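Local coordinates for tail assembly chaperone (Enterobacteria phage HK97, PDB 2OB9), which probably acts as a chaperone in phage tail morphogenesis, assisting the assembly of the tail, at residues 69-77 / 94-105; 15-23 / 32-40. All blocks are in the same frame, centred on the assembly; numbering follows the deposited sequence.

Contact 1: residues 69-77 / 94-105; sequences LCADVVLFI and EEQVREIYGPVH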
# COMPACT_ATOMS: atom_id res chain seq x y z
N LEU A 69 4.33 -19.14 -18.60
CA LEU A 69 4.59 -19.80 -19.86
C LEU A 69 4.46 -18.82 -21.03
O LEU A 69 5.38 -18.70 -21.81
CB LEU A 69 3.66 -20.99 -20.02
CG LEU A 69 3.87 -21.79 -21.31
CD1 LEU A 69 5.13 -22.71 -21.19
CD2 LEU A 69 2.55 -22.56 -21.67
N CYS A 70 3.33 -18.12 -21.14
CA CYS A 70 3.14 -17.03 -22.09
C CYS A 70 4.25 -16.01 -22.13
O CYS A 70 4.69 -15.61 -23.20
CB CYS A 70 1.84 -16.29 -21.81
SG CYS A 70 0.45 -17.33 -22.02
N ALA A 71 4.66 -15.55 -20.95
CA ALA A 71 5.76 -14.61 -20.80
C ALA A 71 7.07 -15.23 -21.26
O ALA A 71 7.86 -14.56 -21.94
CB ALA A 71 5.87 -14.16 -19.37
N ASP A 72 7.30 -16.51 -20.89
CA ASP A 72 8.52 -17.20 -21.30
C ASP A 72 8.57 -17.28 -22.83
O ASP A 72 9.59 -16.98 -23.46
CB ASP A 72 8.65 -18.60 -20.67
CG ASP A 72 9.06 -18.57 -19.21
OD1 ASP A 72 9.25 -17.46 -18.66
OD2 ASP A 72 9.17 -19.66 -18.59
N VAL A 73 7.47 -17.66 -23.47
CA VAL A 73 7.56 -17.78 -24.94
C VAL A 73 7.91 -16.45 -25.64
O VAL A 73 8.60 -16.48 -26.64
CB VAL A 73 6.44 -18.64 -25.66
CG1 VAL A 73 5.69 -19.56 -24.72
CG2 VAL A 73 5.56 -17.81 -26.57
N VAL A 74 7.48 -15.31 -25.08
CA VAL A 74 7.73 -13.95 -25.57
C VAL A 74 9.18 -13.56 -25.49
O VAL A 74 9.73 -12.96 -26.43
CB VAL A 74 6.86 -12.90 -24.77
CG1 VAL A 74 7.54 -11.48 -24.68
CG2 VAL A 74 5.49 -12.83 -25.35
N LEU A 75 9.81 -13.88 -24.37
CA LEU A 75 11.23 -13.73 -24.27
C LEU A 75 11.92 -14.67 -25.25
O LEU A 75 12.93 -14.31 -25.86
CB LEU A 75 11.74 -13.97 -22.82
CG LEU A 75 11.82 -12.83 -21.84
CD1 LEU A 75 12.53 -13.26 -20.54
CD2 LEU A 75 12.52 -11.64 -22.48
N PHE A 76 11.43 -15.90 -25.36
CA PHE A 76 12.09 -16.91 -26.24
C PHE A 76 12.20 -16.49 -27.70
O PHE A 76 13.25 -16.63 -28.36
CB PHE A 76 11.39 -18.27 -26.16
CG PHE A 76 11.93 -19.28 -27.15
CD1 PHE A 76 13.15 -19.93 -26.93
CD2 PHE A 76 11.23 -19.58 -28.33
CE1 PHE A 76 13.65 -20.86 -27.85
CE2 PHE A 76 11.74 -20.52 -29.26
CZ PHE A 76 12.93 -21.16 -29.00
N ILE A 77 11.08 -16.01 -28.20
CA ILE A 77 10.97 -15.56 -29.55
C ILE A 77 11.97 -14.43 -29.81
O ILE A 77 12.46 -14.29 -30.90
CB ILE A 77 9.54 -15.13 -29.78
CG1 ILE A 77 8.69 -16.36 -30.08
CG2 ILE A 77 9.43 -14.06 -30.84
CD1 ILE A 77 7.20 -16.09 -29.77
N GLU A 94 3.85 -15.65 -31.77
CA GLU A 94 3.94 -16.04 -30.37
C GLU A 94 3.06 -17.24 -30.09
O GLU A 94 3.51 -18.24 -29.55
CB GLU A 94 3.53 -14.86 -29.47
CG GLU A 94 3.43 -15.18 -27.96
CD GLU A 94 2.59 -14.12 -27.21
OE1 GLU A 94 3.18 -13.09 -26.77
OE2 GLU A 94 1.36 -14.31 -27.08
N GLU A 95 1.81 -17.11 -30.49
CA GLU A 95 0.77 -18.10 -30.30
C GLU A 95 1.06 -19.44 -30.98
O GLU A 95 0.78 -20.49 -30.41
CB GLU A 95 -0.56 -17.50 -30.79
CG GLU A 95 -0.33 -16.46 -31.91
CD GLU A 95 -0.22 -14.99 -31.44
OE1 GLU A 95 -1.11 -14.49 -30.71
OE2 GLU A 95 0.74 -14.32 -31.87
N GLN A 96 1.62 -19.39 -32.19
CA GLN A 96 2.13 -20.58 -32.89
C GLN A 96 3.23 -21.26 -32.07
O GLN A 96 3.25 -22.47 -31.95
CB GLN A 96 2.72 -20.17 -34.26
CG GLN A 96 1.69 -19.83 -35.37
CD GLN A 96 0.74 -18.67 -35.04
OE1 GLN A 96 1.17 -17.57 -34.68
NE2 GLN A 96 -0.57 -18.92 -35.17
N VAL A 97 4.16 -20.48 -31.52
CA VAL A 97 5.28 -21.02 -30.73
C VAL A 97 4.81 -21.59 -29.38
O VAL A 97 5.29 -22.61 -28.94
CB VAL A 97 6.44 -19.96 -30.54
CG1 VAL A 97 7.53 -20.48 -29.61
CG2 VAL A 97 7.02 -19.54 -31.89
N ARG A 98 3.87 -20.90 -28.74
CA ARG A 98 3.24 -21.35 -27.50
C ARG A 98 2.72 -22.81 -27.51
O ARG A 98 2.89 -23.52 -26.51
CB ARG A 98 2.10 -20.39 -27.09
CG ARG A 98 2.19 -19.89 -25.64
CD ARG A 98 0.89 -19.19 -25.17
NE ARG A 98 0.77 -17.82 -25.67
CZ ARG A 98 -0.33 -17.29 -26.21
NH1 ARG A 98 -1.44 -18.01 -26.32
NH2 ARG A 98 -0.33 -16.04 -26.62
N GLU A 99 2.14 -23.27 -28.62
CA GLU A 99 1.65 -24.67 -28.67
C GLU A 99 2.71 -25.78 -28.78
O GLU A 99 2.42 -26.94 -28.43
CB GLU A 99 0.51 -24.88 -29.67
CG GLU A 99 0.68 -24.30 -31.05
CD GLU A 99 -0.41 -24.80 -32.02
OE1 GLU A 99 -0.57 -26.05 -32.16
OE2 GLU A 99 -1.10 -23.95 -32.65
N ILE A 100 3.92 -25.43 -29.21
CA ILE A 100 4.99 -26.41 -29.32
C ILE A 100 6.10 -26.19 -28.31
O ILE A 100 7.02 -27.00 -28.23
CB ILE A 100 5.63 -26.51 -30.79
CG1 ILE A 100 6.96 -25.72 -30.96
CG2 ILE A 100 4.57 -26.39 -31.91
CD1 ILE A 100 6.96 -24.22 -31.07
N TYR A 101 6.05 -25.10 -27.56
CA TYR A 101 7.08 -24.78 -26.59
C TYR A 101 7.24 -25.88 -25.54
O TYR A 101 6.29 -26.25 -24.83
CB TYR A 101 6.78 -23.43 -25.94
CG TYR A 101 7.86 -22.81 -25.07
CD1 TYR A 101 8.78 -21.89 -25.61
CD2 TYR A 101 7.91 -23.07 -23.70
CE1 TYR A 101 9.74 -21.27 -24.78
CE2 TYR A 101 8.86 -22.45 -22.87
CZ TYR A 101 9.78 -21.56 -23.43
OH TYR A 101 10.73 -20.95 -22.63
N GLY A 102 8.46 -26.38 -25.43
CA GLY A 102 8.76 -27.42 -24.46
C GLY A 102 10.18 -27.31 -23.96
O GLY A 102 10.77 -26.22 -23.99
N PRO A 103 10.73 -28.43 -23.47
CA PRO A 103 12.00 -28.50 -22.73
C PRO A 103 13.22 -27.85 -23.42
O PRO A 103 14.01 -27.19 -22.75
CB PRO A 103 12.20 -30.02 -22.54
CG PRO A 103 10.82 -30.57 -22.51
CD PRO A 103 10.08 -29.75 -23.56
N VAL A 104 13.40 -28.08 -24.71
CA VAL A 104 14.52 -27.50 -25.45
C VAL A 104 14.43 -25.96 -25.51
O VAL A 104 15.39 -25.27 -25.16
CB VAL A 104 14.68 -28.14 -26.87
CG1 VAL A 104 15.82 -27.47 -27.67
CG2 VAL A 104 14.91 -29.63 -26.74
N HIS A 105 13.28 -25.45 -25.94
CA HIS A 105 13.04 -24.01 -26.01
C HIS A 105 13.30 -23.35 -24.66
O HIS A 105 13.92 -22.31 -24.58
CB HIS A 105 11.60 -23.73 -26.44
CG HIS A 105 11.18 -24.49 -27.66
ND1 HIS A 105 10.92 -25.84 -27.63
CD2 HIS A 105 11.01 -24.10 -28.94
CE1 HIS A 105 10.58 -26.25 -28.83
NE2 HIS A 105 10.66 -25.22 -29.66

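Contact 2: residues 15-23 / 32-40; sequences MAGFRHKTV and KVVLREPSG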
# COMPACT_ATOMS: atom_id res chain seq x y z
N MSE A 15 24.21 -6.65 -34.47
CA MSE A 15 24.21 -7.16 -33.10
C MSE A 15 25.22 -6.54 -32.14
O MSE A 15 25.53 -7.13 -31.11
CB MSE A 15 24.29 -8.71 -33.05
CG MSE A 15 22.98 -9.38 -33.39
SE MSE A 15 22.63 -10.96 -32.29
CE MSE A 15 24.06 -12.17 -32.61
N ALA A 16 25.73 -5.35 -32.48
CA ALA A 16 26.48 -4.49 -31.54
C ALA A 16 25.68 -4.19 -30.25
O ALA A 16 26.25 -3.88 -29.19
CB ALA A 16 26.88 -3.19 -32.24
N GLY A 17 24.35 -4.24 -30.37
CA GLY A 17 23.47 -3.88 -29.29
C GLY A 17 23.28 -4.98 -28.27
O GLY A 17 22.76 -4.72 -27.23
N PHE A 18 23.77 -6.19 -28.55
CA PHE A 18 23.38 -7.37 -27.77
C PHE A 18 24.57 -8.25 -27.45
O PHE A 18 25.27 -8.63 -28.34
CB PHE A 18 22.37 -8.24 -28.57
CG PHE A 18 21.08 -7.55 -28.81
CD1 PHE A 18 20.04 -7.70 -27.92
CD2 PHE A 18 20.93 -6.67 -29.88
CE1 PHE A 18 18.86 -7.02 -28.10
CE2 PHE A 18 19.75 -5.97 -30.06
CZ PHE A 18 18.71 -6.16 -29.16
N ARG A 19 24.76 -8.59 -26.19
CA ARG A 19 25.50 -9.82 -25.84
C ARG A 19 24.86 -11.03 -26.54
O ARG A 19 23.65 -11.12 -26.64
CB ARG A 19 25.46 -10.04 -24.33
CG ARG A 19 26.27 -9.02 -23.59
CD ARG A 19 26.25 -9.31 -22.13
NE ARG A 19 26.96 -8.29 -21.40
CZ ARG A 19 26.89 -8.12 -20.09
NH1 ARG A 19 26.14 -8.94 -19.35
NH2 ARG A 19 27.57 -7.14 -19.52
N HIS A 20 25.68 -11.95 -27.02
CA HIS A 20 25.16 -13.05 -27.83
C HIS A 20 26.20 -14.14 -27.93
O HIS A 20 27.37 -13.90 -27.66
CB HIS A 20 24.72 -12.56 -29.22
CG HIS A 20 25.83 -11.95 -30.04
ND1 HIS A 20 26.43 -12.60 -31.10
CD2 HIS A 20 26.41 -10.73 -29.97
CE1 HIS A 20 27.34 -11.82 -31.64
NE2 HIS A 20 27.36 -10.68 -30.96
N LYS A 21 25.77 -15.35 -28.29
CA LYS A 21 26.71 -16.46 -28.49
C LYS A 21 26.17 -17.50 -29.47
O LYS A 21 24.97 -17.57 -29.72
CB LYS A 21 27.09 -17.12 -27.14
CG LYS A 21 25.90 -17.49 -26.24
CD LYS A 21 26.38 -18.33 -25.06
CE LYS A 21 25.21 -19.03 -24.40
NZ LYS A 21 24.76 -18.39 -23.12
N THR A 22 27.08 -18.31 -30.01
CA THR A 22 26.71 -19.44 -30.80
C THR A 22 26.61 -20.67 -29.92
O THR A 22 27.51 -20.97 -29.14
CB THR A 22 27.69 -19.66 -31.95
OG1 THR A 22 27.68 -18.50 -32.79
CG2 THR A 22 27.28 -20.87 -32.80
N VAL A 23 25.48 -21.35 -30.06
CA VAL A 23 25.13 -22.54 -29.33
C VAL A 23 24.78 -23.65 -30.36
O VAL A 23 24.04 -23.42 -31.30
CB VAL A 23 23.91 -22.24 -28.38
CG1 VAL A 23 23.25 -23.50 -27.86
CG2 VAL A 23 24.35 -21.39 -27.24
N LYS A 32 23.41 -25.10 -35.26
CA LYS A 32 23.85 -23.97 -34.47
C LYS A 32 22.81 -22.87 -34.61
O LYS A 32 22.24 -22.66 -35.69
CB LYS A 32 25.20 -23.42 -34.93
CG LYS A 32 26.38 -24.34 -34.82
CD LYS A 32 27.57 -23.72 -35.61
CE LYS A 32 27.61 -24.28 -37.07
NZ LYS A 32 28.50 -23.52 -38.06
N VAL A 33 22.56 -22.19 -33.48
CA VAL A 33 21.71 -21.01 -33.40
C VAL A 33 22.55 -19.96 -32.70
O VAL A 33 23.62 -20.26 -32.17
CB VAL A 33 20.38 -21.26 -32.59
CG1 VAL A 33 19.59 -22.41 -33.20
CG2 VAL A 33 20.64 -21.48 -31.04
N VAL A 34 22.08 -18.72 -32.74
CA VAL A 34 22.68 -17.64 -32.00
C VAL A 34 21.66 -17.21 -30.95
O VAL A 34 20.49 -16.99 -31.25
CB VAL A 34 23.08 -16.46 -32.94
CG1 VAL A 34 23.38 -15.20 -32.14
CG2 VAL A 34 24.30 -16.84 -33.82
N LEU A 35 22.11 -17.13 -29.72
CA LEU A 35 21.31 -16.65 -28.62
C LEU A 35 21.80 -15.25 -28.25
O LEU A 35 22.99 -15.03 -28.04
CB LEU A 35 21.47 -17.58 -27.38
CG LEU A 35 20.96 -19.03 -27.48
CD1 LEU A 35 21.07 -19.75 -26.14
CD2 LEU A 35 19.50 -19.12 -28.03
N ARG A 36 20.86 -14.31 -28.17
CA ARG A 36 21.14 -12.94 -27.78
C ARG A 36 20.37 -12.64 -26.49
O ARG A 36 19.36 -13.25 -26.25
CB ARG A 36 20.75 -11.97 -28.93
CG ARG A 36 19.26 -11.68 -29.07
CD ARG A 36 19.17 -10.52 -30.00
NE ARG A 36 17.91 -10.12 -30.62
CZ ARG A 36 16.82 -9.71 -29.97
NH1 ARG A 36 16.74 -9.82 -28.64
NH2 ARG A 36 15.76 -9.26 -30.68
N GLU A 37 20.89 -11.76 -25.64
CA GLU A 37 20.12 -11.23 -24.52
C GLU A 37 18.83 -10.56 -25.07
O GLU A 37 18.80 -10.14 -26.21
CB GLU A 37 20.95 -10.24 -23.72
CG GLU A 37 21.23 -8.94 -24.45
CD GLU A 37 22.08 -8.01 -23.63
OE1 GLU A 37 21.65 -7.71 -22.50
OE2 GLU A 37 23.15 -7.59 -24.11
N PRO A 38 17.75 -10.50 -24.27
CA PRO A 38 16.55 -9.84 -24.77
C PRO A 38 16.69 -8.35 -24.92
O PRO A 38 17.46 -7.70 -24.18
CB PRO A 38 15.49 -10.15 -23.70
CG PRO A 38 16.05 -11.32 -22.96
CD PRO A 38 17.51 -11.14 -22.95
N SER A 39 15.94 -7.82 -25.88
CA SER A 39 15.90 -6.42 -26.12
C SER A 39 15.11 -5.78 -24.99
O SER A 39 14.45 -6.48 -24.22
CB SER A 39 15.30 -6.14 -27.52
OG SER A 39 13.91 -5.96 -27.47
N GLY A 40 15.21 -4.46 -24.84
CA GLY A 40 14.37 -3.78 -23.85
C GLY A 40 12.89 -3.75 -24.23
O GLY A 40 12.04 -3.56 -23.38

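Contact 1: residues 69-77 / 94-105
F76 is met by two aromatic side chains of 94-105, which together make an aromatic cluster. Y101 turns its edge toward the F76 face, the centroids lying 5.6 Å apart and the planes standing at 81°, the geometry of a T-shaped pair. H105 also presents its edge, in an offset and less upright version, while its CB sits over the F76 face, 4.0 Å from the centroid, as a CH-pi contact. The NE2 end of H105 reaches beyond this pair to a hydrogen bond with the carbonyl oxygen of A11 of the second subunit.

Aliphatic groups of 69-77 also pack on Y101. With CG anti to the backbone N (chi1 -170°), its ring is directed at helix 61-79, and V73 CG1 lies over one face, 4.1 Å from the ring centroid. L69 CD1 approaches Y101 CD2 at 3.8 Å, the two side chains pointing opposite ways as they pass.

Between the axes of 69-77 and 94-98 the angle is 114° and the closest approach 9.6 Å, so this is steeply crossed helix packing. From helix 94-98 the chain passes through Y101 and G102, the N-cap, into helix 103-113, and both helices contact helix 61-79. No hydrogen bond spans the two segments. I77 CG1 meets V97 CG2 at 4.0 Å.

At the C70 flank, R98 NH2 and E94 OE2 form a salt bridge within 94-98, though its very short modelled length is doubtful, and E94 OE1 pairs with R45. The R98 chain bends at chi3, with its CD 3.7 Å from C70 SG; its NE is buried without a polar partner.

Contact 2: residues 15-23 / 32-40
The antiparallel beta hairpin of strands 20-25 and 31-36 and the loops running out of its open end form this contact. The short strand axes approach to 4.6 Å, and K21 with L35 and V23 with V33 are the hydrogen-bonded pairs. Two bonds join each of them; K21 N, for instance, reaches L35 O at 2.8 Å. T22 with V34 lies between them and H20 with R36 beyond K21-L35, both non-hydrogen-bonded. On the face carrying V23 and L35, V23 CG2 packs against L35 CD1 at 3.8 Å.

Pairing continues past the strands through a carboxylate. E37 N donates to R19 O at 3.0 Å, and E37 OE2 takes the R19 N-H at 2.8 Å on its anti side, so R19 is gripped at both its N and its O. The other oxygen, OE1, forms a salt bridge with R107 of the third subunit, whose E27 pairs with the R19 guanidinium.

F18 and R36 extend alongside one another. The guanidinium stacks on the ring, planes at 30° and centres 4.3 Å apart, an off-centre cation-pi contact, while R36 CD rests 3.9 Å from the ring centroid. An extended chain from CG to NE (chi2 and chi3 both 167°) carries the group along the ring. D78, in a salt bridge with NH1, and the bond from R36 NH1 to E37 O help fix the rotation of the guanidinium. Alternating hydrogen-bonded and non-hydrogen-bonded pairs are the register typical of an antiparallel beta hairpin, here forming two strands of a three-stranded sheet and prolonged by a side chain mimicking a backbone acceptor.

Contact 2 closes before contact 1 opens, so the two follow in series along the chain, with helix 40-49 lying between them. Their centres are about 17 Å apart, on opposite sides of the chain's centre. Helix 61-79 connects them: it supplies 69-77 to contact 1, and its L75 CD2 packs on P38 CB of contact 2 at 3.5 Å. Strand 80-81 follows that helix directly and pairs with strand 31-36. Helix 103-113, begun in contact 1, packs on V23 and L35, tying hairpin and helices into one unit. Both contacts also border other subunits of the eight-chain assembly.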